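Yeast glycogen phosphorylase (Saccharomyces cerevisiae, PDB 1YGP) is a PLP-containing glycogen phosphorylase of the carbohydrate phosphorylase family, a large two-domain protein of the GT-B clan that forms a dimer. Local coordinates at residues 646-650 against 835-839; 618-624 against 824-828; 590-594 against 686-691. All blocks are in the same frame, centred on the assembly; numbering follows the deposited sequence.

How the interactions relate
All three contacts lie in the part of this GT-B protein built round the six-stranded parallel sheet. Interactions 1 and 2 both use helix 820-840, interaction 1 near its C-terminal end, interaction 2 nearer its start; their centres are about 15 Å apart. Interactions 1 and 3 have centres about 13 Å apart and reach neighbouring strands, 649-654 and 688-693, where Lys-649 N probably hydrogen-bonds Leu-687 O. Interactions 2 and 3 are about 19 Å apart between centres, and Ile-622 of helix 615-634 packs on Val-690 and Leu-688. Along the chain the order is 590-594, 618-624, 646-650, 686-691, 824-828, 835-839, so every pair of contacts crosses. Helix 820-840 is thereby joined to sheet-domain elements some 200 residues earlier.

Interaction 1: residues 646-650 against 835-839; sequences YPRKV and DQEFH
Pro-647 sets its CB, with CG beside it, over one face of the His-839 imidazole. This CB stands 3.4 Å from the ring centroid, 17° off the normal, a CH-pi contact. The opposite face of His-839 carries CD2 of Phe-838, so the imidazole is sandwiched. At the ring edge, near its plane, Arg-648 O comes 3.1 Å from His-839 CE1. With CG beside its backbone N (chi1 -67°), the His-839 ring is turned to the proline, and ND1 is hydrogen-bonded to Asp-599 OD1. The two face contacts and this bond together should limit its rotation.

The contact joins the loop that leads into strand 649-654, in the parallel sheet of the GT-B fold, to the C-terminal part of helix 820-840. One turn before His-839, Asp-835 meets the CD end of the same proline ring: its OD1 is 3.9 Å from Pro-647 CD. Lys-649 comes in at about a right angle to Asp-835. Its chain bends at chi4 (72°), and Lys-649 NZ makes a long salt bridge of 3.9 Å to Asp-835 OD1. The stronger partner of the carboxylate is Arg-625, which bridges to OD2 and also hydrogen-bonds Pro-647 O.

Interaction 2: residues 618-624 against 824-828; sequences NVFGIIY and FESYL
The Tyr-624 ring carries Leu-828 CD1 over one face, 4.0 Å from the centroid, a CH-pi contact. It belongs to a helix-helix packing in the domain of the GT-B fold that holds the six-stranded parallel sheet. The Phe-824 ring has Leu-828 CG of its own helix over one face, offset toward the rim. Its edge is turned to the other helix, where Phe-620 O, Gly-621 N and Tyr-624 CB lie near the ring plane. Phe-824 CE1 is 3.6 Å from Gly-621 N. The Tyr-827 ring also presents its edge, to Gly-621 CA.

Helix segments 618-624 and 824-828 cross at -66°, their axes 10.5 Å apart. Gly-621 has no side chain, and its backbone meets Phe-824, Tyr-827 and Leu-828. Phe-824 CG is anti to its backbone N (chi1 -159°), which carries the ring across and brings Phe-824 CE1 to 3.7 Å from Phe-620 CB. Helix 782-790 also touches Phe-824.

At the polar end the amide of Asn-618 and the Tyr-827 ring have planes 71° apart. Asn-618 ND2 is hydrogen-bonded to Gln-605 OE1 and Tyr-827 OH to Glu-712 OE1. Between the two segments, Asn-618 OD1 lies 3.3 Å from Tyr-827 OH.

Interaction 3: residues 590-594 against 686-691; sequences DIINR and HLLKVV
His-686 begins the segment and meets Asn-593 of the loop. The two side chains cross at about a right angle, with amide and imidazole planes 54° apart. Asn-593 OD1 lies 2.6 Å from His-686 ND1, obliquely to the ring. With CG opposite the backbone N, the Asn-593 amide reaches out to the histidine.

Three residues on, Lys-689 makes the hydrogen bond of this contact. Lys-689 NZ donates to Ile-591 O at 3.0 Å. The C=O...N angle is 159°, and the donor is tilted 16° from the carbonyl plane. The lysine chain bends at chi2 and again at chi4. The bends bring Lys-689 NZ alongside the loop, where it also approaches Asn-593 N at 4.0 Å. Lys-689 is a buried residue, and this bond gives its NZ a backbone acceptor.

Val-691 ends the segment with an apolar contact. Its CG2 is 3.9 Å from Ile-591 CG2, the two side chains crossing obliquely, and 4.4 Å from Ile-592 CG1. Lys-689 and Val-691 both point toward the loop, as alternate residues of a strand do, whereas Val-690 points away.

Strand 688-693 is an outermost strand of the parallel sheet in the GT-B fold and pairs with 649-654. Loop 590-594 and Ile-582 of helix 562-584 lie against one side, while Val-690 packs on helix 662-678 on the other.

Interaction 1: residues 646-650 against 835-839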
ATOM      1  N   TYR A 646      13.091   3.570  53.470  1.00 35.22           N
ATOM      2  CA  TYR A 646      12.832   3.796  52.061  1.00 29.87           C
ATOM      3  C   TYR A 646      12.634   2.406  51.500  1.00 28.41           C
ATOM      4  O   TYR A 646      13.595   1.735  51.118  1.00 30.90           O
ATOM      5  CB  TYR A 646      14.029   4.470  51.370  1.00 27.83           C
ATOM      6  CG  TYR A 646      14.382   5.821  51.953  1.00 31.00           C
ATOM      7  CD1 TYR A 646      13.526   6.897  51.738  1.00 30.82           C
ATOM      8  CD2 TYR A 646      15.525   5.976  52.740  1.00 31.83           C
ATOM      9  CE1 TYR A 646      13.801   8.133  52.315  1.00 32.68           C
ATOM     10  CE2 TYR A 646      15.806   7.212  53.321  1.00 32.52           C
ATOM     11  CZ  TYR A 646      14.937   8.284  53.103  1.00 34.67           C
ATOM     12  OH  TYR A 646      15.189   9.516  53.680  1.00 41.22           O
ATOM     13  N   PRO A 647      11.429   1.866  51.477  1.00 27.84           N
ATOM     14  CA  PRO A 647      11.215   0.510  51.020  1.00 29.86           C
ATOM     15  C   PRO A 647      11.183   0.379  49.488  1.00 32.59           C
ATOM     16  O   PRO A 647      10.937   1.348  48.767  1.00 33.12           O
ATOM     17  CB  PRO A 647       9.929   0.137  51.729  1.00 27.74           C
ATOM     18  CG  PRO A 647       9.629   1.257  52.704  1.00 24.29           C
ATOM     19  CD  PRO A 647      10.211   2.458  51.999  1.00 25.08           C
ATOM     20  N   ARG A 648      11.321  -0.884  49.051  1.00 34.72           N
ATOM     21  CA  ARG A 648      11.354  -1.360  47.667  1.00 32.08           C
ATOM     22  C   ARG A 648      10.260  -0.842  46.725  1.00 30.68           C
ATOM     23  O   ARG A 648       9.055  -1.103  46.899  1.00 28.11           O
ATOM     24  CB  ARG A 648      11.354  -2.877  47.777  1.00 35.08           C
ATOM     25  CG  ARG A 648      11.668  -3.616  46.500  1.00 39.77           C
ATOM     26  CD  ARG A 648      12.067  -5.056  46.793  1.00 47.22           C
ATOM     27  NE  ARG A 648      13.503  -5.183  47.017  1.00 52.13           N
ATOM     28  CZ  ARG A 648      14.043  -5.412  48.220  1.00 53.75           C
ATOM     29  NH1 ARG A 648      13.296  -5.544  49.326  1.00 50.31           N
ATOM     30  NH2 ARG A 648      15.372  -5.493  48.304  1.00 54.58           N
ATOM     31  N   LYS A 649      10.736  -0.136  45.696  1.00 26.12           N
ATOM     32  CA  LYS A 649       9.926   0.629  44.763  1.00 21.82           C
ATOM     33  C   LYS A 649      10.520   0.477  43.368  1.00 21.42           C
ATOM     34  O   LYS A 649      11.712   0.181  43.213  1.00 25.05           O
ATOM     35  CB  LYS A 649       9.980   2.091  45.182  1.00 20.56           C
ATOM     36  CG  LYS A 649       8.984   3.116  44.673  1.00 17.79           C
ATOM     37  CD  LYS A 649       9.585   4.463  45.026  1.00 13.61           C
ATOM     38  CE  LYS A 649       8.599   5.645  45.019  1.00 17.81           C
ATOM     39  NZ  LYS A 649       7.651   5.654  46.128  1.00 14.83           N
ATOM     40  N   VAL A 650       9.691   0.653  42.340  1.00 18.64           N
ATOM     41  CA  VAL A 650      10.085   0.684  40.937  1.00 10.21           C
ATOM     42  C   VAL A 650       9.302   1.866  40.389  1.00  7.47           C
ATOM     43  O   VAL A 650       8.057   1.896  40.458  1.00  2.35           O
ATOM     44  CB  VAL A 650       9.644  -0.564  40.118  1.00 10.80           C
ATOM     45  CG1 VAL A 650      10.072  -0.383  38.679  1.00  4.83           C
ATOM     46  CG2 VAL A 650      10.307  -1.816  40.595  1.00  7.67           C
ATOM     47  N   ASP A 835       4.338   4.905  51.150  1.00 23.43           N
ATOM     48  CA  ASP A 835       5.249   3.837  51.458  1.00 26.58           C
ATOM     49  C   ASP A 835       4.871   3.048  52.689  1.00 26.52           C
ATOM     50  O   ASP A 835       4.925   1.804  52.653  1.00 28.35           O
ATOM     51  CB  ASP A 835       6.648   4.379  51.649  1.00 33.35           C
ATOM     52  CG  ASP A 835       7.402   4.639  50.355  1.00 38.57           C
ATOM     53  OD1 ASP A 835       7.518   3.728  49.529  1.00 43.85           O
ATOM     54  OD2 ASP A 835       7.904   5.750  50.196  1.00 41.95           O
ATOM     55  N   GLN A 836       4.454   3.740  53.750  1.00 24.07           N
ATOM     56  CA  GLN A 836       4.115   3.035  54.971  1.00 25.37           C
ATOM     57  C   GLN A 836       2.824   2.272  54.779  1.00 27.30           C
ATOM     58  O   GLN A 836       2.768   1.088  55.121  1.00 31.97           O
ATOM     59  CB  GLN A 836       3.935   3.998  56.123  1.00 27.58           C
ATOM     60  N   GLU A 837       1.817   2.917  54.181  1.00 27.19           N
ATOM     61  CA  GLU A 837       0.521   2.335  53.875  1.00 24.18           C
ATOM     62  C   GLU A 837       0.674   1.018  53.147  1.00 24.37           C
ATOM     63  O   GLU A 837       0.319  -0.019  53.693  1.00 24.41           O
ATOM     64  CB  GLU A 837      -0.261   3.281  53.001  1.00 25.85           C
ATOM     65  CG  GLU A 837      -1.153   4.279  53.693  1.00 31.56           C
ATOM     66  CD  GLU A 837      -2.492   3.640  53.986  1.00 34.27           C
ATOM     67  OE1 GLU A 837      -3.269   3.479  53.055  1.00 36.92           O
ATOM     68  OE2 GLU A 837      -2.749   3.280  55.134  1.00 42.04           O
ATOM     69  N   PHE A 838       1.313   1.045  51.979  1.00 26.04           N
ATOM     70  CA  PHE A 838       1.471  -0.118  51.126  1.00 25.83           C
ATOM     71  C   PHE A 838       2.290  -1.235  51.747  1.00 26.25           C
ATOM     72  O   PHE A 838       1.858  -2.386  51.760  1.00 27.28           O
ATOM     73  CB  PHE A 838       2.118   0.313  49.780  1.00 25.23           C
ATOM     74  CG  PHE A 838       2.494  -0.835  48.840  1.00 21.37           C
ATOM     75  CD1 PHE A 838       1.531  -1.448  48.052  1.00 19.50           C
ATOM     76  CD2 PHE A 838       3.817  -1.288  48.786  1.00 23.75           C
ATOM     77  CE1 PHE A 838       1.896  -2.503  47.223  1.00 21.48           C
ATOM     78  CE2 PHE A 838       4.173  -2.347  47.952  1.00 23.47           C
ATOM     79  CZ  PHE A 838       3.211  -2.959  47.166  1.00 19.50           C
ATOM     80  N   HIS A 839       3.489  -0.943  52.241  1.00 26.56           N
ATOM     81  CA  HIS A 839       4.321  -2.041  52.697  1.00 28.54           C
ATOM     82  C   HIS A 839       3.882  -2.572  54.054  1.00 31.19           C
ATOM     83  O   HIS A 839       3.738  -3.778  54.248  1.00 34.18           O
ATOM     84  CB  HIS A 839       5.786  -1.600  52.770  1.00 24.78           C
ATOM     85  CG  HIS A 839       6.443  -1.299  51.433  1.00 24.44           C
ATOM     86  ND1 HIS A 839       6.995  -2.122  50.550  1.00 24.16           N
ATOM     87  CD2 HIS A 839       6.615  -0.026  50.941  1.00 30.04           C
ATOM     88  CE1 HIS A 839       7.494  -1.405  49.570  1.00 26.90           C
ATOM     89  NE2 HIS A 839       7.262  -0.143  49.813  1.00 29.47           N
TER

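Interaction 2: residues 618-624 against 824-828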
ATOM      1  N   ASN A 618       8.733  14.562  39.785  1.00 14.03           N
ATOM      2  CA  ASN A 618       8.799  13.150  40.116  1.00 16.48           C
ATOM      3  C   ASN A 618      10.229  12.641  40.101  1.00 19.97           C
ATOM      4  O   ASN A 618      10.635  11.930  41.030  1.00 22.30           O
ATOM      5  CB  ASN A 618       7.958  12.393  39.120  1.00 18.28           C
ATOM      6  CG  ASN A 618       7.873  10.897  39.334  1.00 20.56           C
ATOM      7  OD1 ASN A 618       8.395  10.330  40.287  1.00 31.44           O
ATOM      8  ND2 ASN A 618       7.216  10.175  38.447  1.00 20.11           N
ATOM      9  N   VAL A 619      11.032  13.052  39.105  1.00 21.40           N
ATOM     10  CA  VAL A 619      12.435  12.649  39.037  1.00 23.58           C
ATOM     11  C   VAL A 619      13.207  13.277  40.209  1.00 24.55           C
ATOM     12  O   VAL A 619      13.984  12.576  40.880  1.00 24.61           O
ATOM     13  CB  VAL A 619      13.127  13.089  37.705  1.00 22.66           C
ATOM     14  CG1 VAL A 619      14.402  12.288  37.557  1.00 24.51           C
ATOM     15  CG2 VAL A 619      12.351  12.724  36.473  1.00 22.82           C
ATOM     16  N   PHE A 620      12.998  14.565  40.535  1.00 21.27           N
ATOM     17  CA  PHE A 620      13.689  15.196  41.655  1.00 19.10           C
ATOM     18  C   PHE A 620      13.381  14.470  42.955  1.00 19.29           C
ATOM     19  O   PHE A 620      14.248  14.312  43.824  1.00 21.82           O
ATOM     20  CB  PHE A 620      13.291  16.667  41.775  1.00  9.50           C
ATOM     21  CG  PHE A 620      13.734  17.507  40.589  1.00  5.11           C
ATOM     22  CD1 PHE A 620      14.765  17.102  39.743  1.00  7.09           C
ATOM     23  CD2 PHE A 620      13.056  18.692  40.308  1.00 10.60           C
ATOM     24  CE1 PHE A 620      15.101  17.873  38.622  1.00  7.12           C
ATOM     25  CE2 PHE A 620      13.395  19.458  39.189  1.00  5.02           C
ATOM     26  CZ  PHE A 620      14.413  19.050  38.344  1.00  5.70           C
ATOM     27  N   GLY A 621      12.165  13.962  43.065  1.00 17.00           N
ATOM     28  CA  GLY A 621      11.799  13.136  44.185  1.00 18.91           C
ATOM     29  C   GLY A 621      12.584  11.829  44.153  1.00 21.08           C
ATOM     30  O   GLY A 621      12.996  11.393  45.235  1.00 19.56           O
ATOM     31  N   ILE A 622      12.824  11.189  42.979  1.00 21.84           N
ATOM     32  CA  ILE A 622      13.575   9.923  42.922  1.00 20.32           C
ATOM     33  C   ILE A 622      14.992  10.153  43.358  1.00 20.39           C
ATOM     34  O   ILE A 622      15.442   9.464  44.278  1.00 21.70           O
ATOM     35  CB  ILE A 622      13.675   9.253  41.518  1.00 18.11           C
ATOM     36  CG1 ILE A 622      12.322   8.735  41.116  1.00 16.97           C
ATOM     37  CG2 ILE A 622      14.618   8.051  41.545  1.00 17.37           C
ATOM     38  CD1 ILE A 622      12.341   7.913  39.839  1.00 15.01           C
ATOM     39  N   ILE A 623      15.676  11.108  42.718  1.00 21.92           N
ATOM     40  CA  ILE A 623      17.040  11.430  43.096  1.00 23.61           C
ATOM     41  C   ILE A 623      17.091  11.742  44.579  1.00 23.25           C
ATOM     42  O   ILE A 623      17.943  11.134  45.228  1.00 26.92           O
ATOM     43  CB  ILE A 623      17.585  12.631  42.309  1.00 23.27           C
ATOM     44  CG1 ILE A 623      17.601  12.348  40.812  1.00 23.22           C
ATOM     45  CG2 ILE A 623      19.013  12.894  42.760  1.00 23.58           C
ATOM     46  CD1 ILE A 623      17.963  13.580  39.970  1.00 21.29           C
ATOM     47  N   TYR A 624      16.201  12.570  45.152  1.00 25.93           N
ATOM     48  CA  TYR A 624      16.200  12.853  46.586  1.00 25.54           C
ATOM     49  C   TYR A 624      16.229  11.562  47.394  1.00 25.42           C
ATOM     50  O   TYR A 624      17.133  11.392  48.216  1.00 32.04           O
ATOM     51  CB  TYR A 624      14.956  13.667  47.018  1.00 27.77           C
ATOM     52  CG  TYR A 624      14.834  13.758  48.545  1.00 34.03           C
ATOM     53  CD1 TYR A 624      15.631  14.653  49.267  1.00 31.60           C
ATOM     54  CD2 TYR A 624      13.996  12.858  49.226  1.00 33.85           C
ATOM     55  CE1 TYR A 624      15.596  14.632  50.662  1.00 36.53           C
ATOM     56  CE2 TYR A 624      13.962  12.832  50.614  1.00 35.72           C
ATOM     57  CZ  TYR A 624      14.765  13.721  51.324  1.00 38.32           C
ATOM     58  OH  TYR A 624      14.720  13.698  52.705  1.00 41.07           O
ATOM     59  N   PHE A 824       7.534  20.517  46.481  1.00 23.41           N
ATOM     60  CA  PHE A 824       8.496  19.444  46.728  1.00 27.38           C
ATOM     61  C   PHE A 824       8.355  18.754  48.075  1.00 29.87           C
ATOM     62  O   PHE A 824       8.221  17.526  48.148  1.00 32.83           O
ATOM     63  CB  PHE A 824       9.939  19.949  46.604  1.00 22.45           C
ATOM     64  CG  PHE A 824      10.902  18.786  46.356  1.00 18.53           C
ATOM     65  CD1 PHE A 824      10.731  17.969  45.229  1.00 18.35           C
ATOM     66  CD2 PHE A 824      11.930  18.506  47.265  1.00 17.75           C
ATOM     67  CE1 PHE A 824      11.581  16.872  45.020  1.00 20.13           C
ATOM     68  CE2 PHE A 824      12.769  17.404  47.037  1.00 17.47           C
ATOM     69  CZ  PHE A 824      12.600  16.581  45.920  1.00 12.22           C
ATOM     70  N   GLU A 825       8.293  19.530  49.154  1.00 32.58           N
ATOM     71  CA  GLU A 825       8.182  18.954  50.479  1.00 32.30           C
ATOM     72  C   GLU A 825       6.892  18.194  50.738  1.00 28.68           C
ATOM     73  O   GLU A 825       6.911  17.134  51.361  1.00 28.33           O
ATOM     74  CB  GLU A 825       8.367  20.076  51.492  1.00 42.68           C
ATOM     75  CG  GLU A 825       9.834  20.231  51.911  1.00 51.76           C
ATOM     76  CD  GLU A 825      10.411  18.938  52.490  1.00 61.28           C
ATOM     77  OE1 GLU A 825       9.889  18.445  53.498  1.00 65.39           O
ATOM     78  OE2 GLU A 825      11.373  18.418  51.921  1.00 65.65           O
ATOM     79  N   SER A 826       5.781  18.703  50.204  1.00 25.29           N
ATOM     80  CA  SER A 826       4.474  18.100  50.343  1.00 20.86           C
ATOM     81  C   SER A 826       4.503  16.780  49.598  1.00 24.22           C
ATOM     82  O   SER A 826       4.099  15.756  50.161  1.00 27.08           O
ATOM     83  CB  SER A 826       3.444  19.060  49.752  1.00 20.12           C
ATOM     84  OG  SER A 826       2.065  18.683  49.812  1.00 24.57           O
ATOM     85  N   TYR A 827       5.019  16.774  48.361  1.00 24.50           N
ATOM     86  CA  TYR A 827       5.159  15.577  47.541  1.00 20.56           C
ATOM     87  C   TYR A 827       5.928  14.484  48.279  1.00 17.35           C
ATOM     88  O   TYR A 827       5.473  13.336  48.402  1.00 15.47           O
ATOM     89  CB  TYR A 827       5.872  15.967  46.249  1.00 22.27           C
ATOM     90  CG  TYR A 827       6.088  14.809  45.290  1.00 22.64           C
ATOM     91  CD1 TYR A 827       4.990  14.143  44.737  1.00 24.14           C
ATOM     92  CD2 TYR A 827       7.383  14.416  44.968  1.00 18.94           C
ATOM     93  CE1 TYR A 827       5.183  13.080  43.865  1.00 19.19           C
ATOM     94  CE2 TYR A 827       7.581  13.356  44.091  1.00 24.08           C
ATOM     95  CZ  TYR A 827       6.480  12.693  43.550  1.00 24.49           C
ATOM     96  OH  TYR A 827       6.660  11.598  42.730  1.00 27.42           O
ATOM     97  N   LEU A 828       7.095  14.820  48.795  1.00 16.25           N
ATOM     98  CA  LEU A 828       7.854  13.870  49.583  1.00 21.42           C
ATOM     99  C   LEU A 828       7.092  13.377  50.832  1.00 22.48           C
ATOM    100  O   LEU A 828       7.099  12.166  51.122  1.00 29.07           O
ATOM    101  CB  LEU A 828       9.154  14.516  49.990  1.00 22.63           C
ATOM    102  CG  LEU A 828      10.088  14.997  48.905  1.00 21.28           C
ATOM    103  CD1 LEU A 828      11.284  15.637  49.579  1.00 23.15           C
ATOM    104  CD2 LEU A 828      10.518  13.853  48.013  1.00 21.31           C
TER

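Interaction 3: residues 590-594 against 686-691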
ATOM      1  N   ASP A 590      16.342  -9.015  32.640  1.00 37.89           N
ATOM      2  CA  ASP A 590      15.362  -8.474  33.566  1.00 42.01           C
ATOM      3  C   ASP A 590      15.922  -7.187  34.171  1.00 43.75           C
ATOM      4  O   ASP A 590      17.143  -7.099  34.340  1.00 45.46           O
ATOM      5  CB  ASP A 590      15.059  -9.465  34.711  1.00 45.56           C
ATOM      6  CG  ASP A 590      13.932 -10.484  34.497  1.00 45.43           C
ATOM      7  OD1 ASP A 590      12.813 -10.096  34.154  1.00 44.69           O
ATOM      8  OD2 ASP A 590      14.160 -11.674  34.707  1.00 45.51           O
ATOM      9  N   ILE A 591      15.093  -6.156  34.422  1.00 41.89           N
ATOM     10  CA  ILE A 591      15.558  -4.967  35.129  1.00 41.39           C
ATOM     11  C   ILE A 591      15.019  -5.129  36.542  1.00 43.04           C
ATOM     12  O   ILE A 591      15.754  -5.069  37.529  1.00 45.58           O
ATOM     13  CB  ILE A 591      14.995  -3.609  34.587  1.00 45.35           C
ATOM     14  CG1 ILE A 591      15.194  -3.456  33.086  1.00 43.46           C
ATOM     15  CG2 ILE A 591      15.704  -2.467  35.335  1.00 41.60           C
ATOM     16  CD1 ILE A 591      16.651  -3.517  32.590  1.00 49.10           C
ATOM     17  N   ILE A 592      13.704  -5.346  36.659  1.00 42.22           N
ATOM     18  CA  ILE A 592      13.063  -5.454  37.962  1.00 42.48           C
ATOM     19  C   ILE A 592      13.396  -6.805  38.559  1.00 45.20           C
ATOM     20  O   ILE A 592      13.326  -7.827  37.864  1.00 51.96           O
ATOM     21  CB  ILE A 592      11.538  -5.281  37.803  1.00 39.20           C
ATOM     22  CG1 ILE A 592      11.277  -3.852  37.362  1.00 37.58           C
ATOM     23  CG2 ILE A 592      10.795  -5.579  39.101  1.00 38.20           C
ATOM     24  CD1 ILE A 592       9.802  -3.549  37.075  1.00 37.84           C
ATOM     25  N   ASN A 593      13.739  -6.794  39.847  1.00 43.52           N
ATOM     26  CA  ASN A 593      14.089  -8.003  40.588  1.00 43.78           C
ATOM     27  C   ASN A 593      12.836  -8.809  40.924  1.00 41.69           C
ATOM     28  O   ASN A 593      12.088  -8.456  41.834  1.00 39.91           O
ATOM     29  CB  ASN A 593      14.819  -7.567  41.845  1.00 48.97           C
ATOM     30  CG  ASN A 593      15.344  -8.679  42.738  1.00 51.23           C
ATOM     31  OD1 ASN A 593      16.541  -8.704  43.021  1.00 53.57           O
ATOM     32  ND2 ASN A 593      14.550  -9.573  43.301  1.00 55.33           N
ATOM     33  N   ARG A 594      12.607  -9.925  40.238  1.00 40.44           N
ATOM     34  CA  ARG A 594      11.375 -10.689  40.411  1.00 40.63           C
ATOM     35  C   ARG A 594      11.108 -11.265  41.798  1.00 42.56           C
ATOM     36  O   ARG A 594       9.951 -11.426  42.191  1.00 45.02           O
ATOM     37  CB  ARG A 594      11.340 -11.818  39.380  1.00 37.88           C
ATOM     38  CG  ARG A 594      11.557 -11.282  37.964  1.00 37.09           C
ATOM     39  CD  ARG A 594      11.372 -12.367  36.933  1.00 37.47           C
ATOM     40  NE  ARG A 594      10.192 -12.094  36.133  1.00 39.96           N
ATOM     41  CZ  ARG A 594      10.194 -12.159  34.797  1.00 37.16           C
ATOM     42  NH1 ARG A 594      11.281 -12.484  34.109  1.00 35.08           N
ATOM     43  NH2 ARG A 594       9.086 -11.858  34.133  1.00 37.94           N
ATOM     44  N   HIS A 686      18.798  -3.378  45.171  1.00 38.76           N
ATOM     45  CA  HIS A 686      17.482  -3.471  44.530  1.00 36.39           C
ATOM     46  C   HIS A 686      16.337  -2.851  45.323  1.00 36.95           C
ATOM     47  O   HIS A 686      15.167  -3.172  45.107  1.00 40.23           O
ATOM     48  CB  HIS A 686      17.073  -4.934  44.234  1.00 37.69           C
ATOM     49  CG  HIS A 686      18.100  -5.718  43.443  1.00 41.58           C
ATOM     50  ND1 HIS A 686      18.372  -7.007  43.550  1.00 44.95           N
ATOM     51  CD2 HIS A 686      18.940  -5.194  42.494  1.00 41.22           C
ATOM     52  CE1 HIS A 686      19.338  -7.290  42.715  1.00 46.38           C
ATOM     53  NE2 HIS A 686      19.668  -6.187  42.086  1.00 44.21           N
ATOM     54  N   LEU A 687      16.614  -1.933  46.247  1.00 33.69           N
ATOM     55  CA  LEU A 687      15.540  -1.276  46.945  1.00 26.11           C
ATOM     56  C   LEU A 687      14.885  -0.256  46.050  1.00 21.83           C
ATOM     57  O   LEU A 687      13.745   0.104  46.327  1.00 18.89           O
ATOM     58  CB  LEU A 687      16.054  -0.590  48.207  1.00 29.39           C
ATOM     59  CG  LEU A 687      16.002  -1.346  49.519  1.00 23.52           C
ATOM     60  CD1 LEU A 687      14.657  -2.025  49.697  1.00 24.68           C
ATOM     61  CD2 LEU A 687      17.028  -2.443  49.497  1.00 35.11           C
ATOM     62  N   LEU A 688      15.564   0.194  44.987  1.00 21.98           N
ATOM     63  CA  LEU A 688      15.010   1.141  44.024  1.00 26.59           C
ATOM     64  C   LEU A 688      15.450   0.887  42.584  1.00 29.01           C
ATOM     65  O   LEU A 688      16.650   0.714  42.342  1.00 31.53           O
ATOM     66  CB  LEU A 688      15.421   2.566  44.373  1.00 24.23           C
ATOM     67  CG  LEU A 688      14.834   3.695  43.558  1.00 19.13           C
ATOM     68  CD1 LEU A 688      13.334   3.817  43.804  1.00 24.77           C
ATOM     69  CD2 LEU A 688      15.533   4.965  43.952  1.00 18.54           C
ATOM     70  N   LYS A 689      14.503   0.878  41.636  1.00 30.20           N
ATOM     71  CA  LYS A 689      14.765   0.757  40.195  1.00 25.95           C
ATOM     72  C   LYS A 689      13.981   1.848  39.467  1.00 25.71           C
ATOM     73  O   LYS A 689      12.892   2.239  39.911  1.00 27.58           O
ATOM     74  CB  LYS A 689      14.293  -0.577  39.637  1.00 23.29           C
ATOM     75  CG  LYS A 689      15.011  -1.802  40.185  1.00 26.11           C
ATOM     76  CD  LYS A 689      16.429  -1.840  39.650  1.00 28.89           C
ATOM     77  CE  LYS A 689      17.305  -2.866  40.345  1.00 28.23           C
ATOM     78  NZ  LYS A 689      16.756  -4.202  40.205  1.00 34.10           N
ATOM     79  N   VAL A 690      14.476   2.383  38.362  1.00 24.22           N
ATOM     80  CA  VAL A 690      13.776   3.389  37.562  1.00 23.21           C
ATOM     81  C   VAL A 690      13.725   2.722  36.197  1.00 22.51           C
ATOM     82  O   VAL A 690      14.732   2.161  35.751  1.00 24.32           O
ATOM     83  CB  VAL A 690      14.568   4.713  37.445  1.00 21.56           C
ATOM     84  CG1 VAL A 690      13.879   5.705  36.521  1.00 22.81           C
ATOM     85  CG2 VAL A 690      14.687   5.314  38.821  1.00 22.14           C
ATOM     86  N   VAL A 691      12.604   2.730  35.491  1.00 21.38           N
ATOM     87  CA  VAL A 691      12.484   2.075  34.195  1.00 17.19           C
ATOM     88  C   VAL A 691      11.783   3.082  33.285  1.00 17.58           C
ATOM     89  O   VAL A 691      10.914   3.823  33.765  1.00 21.29           O
ATOM     90  CB  VAL A 691      11.650   0.785  34.397  1.00 14.84           C
ATOM     91  CG1 VAL A 691      11.274   0.212  33.051  1.00 14.54           C
ATOM     92  CG2 VAL A 691      12.439  -0.265  35.176  1.00  8.06           C
TER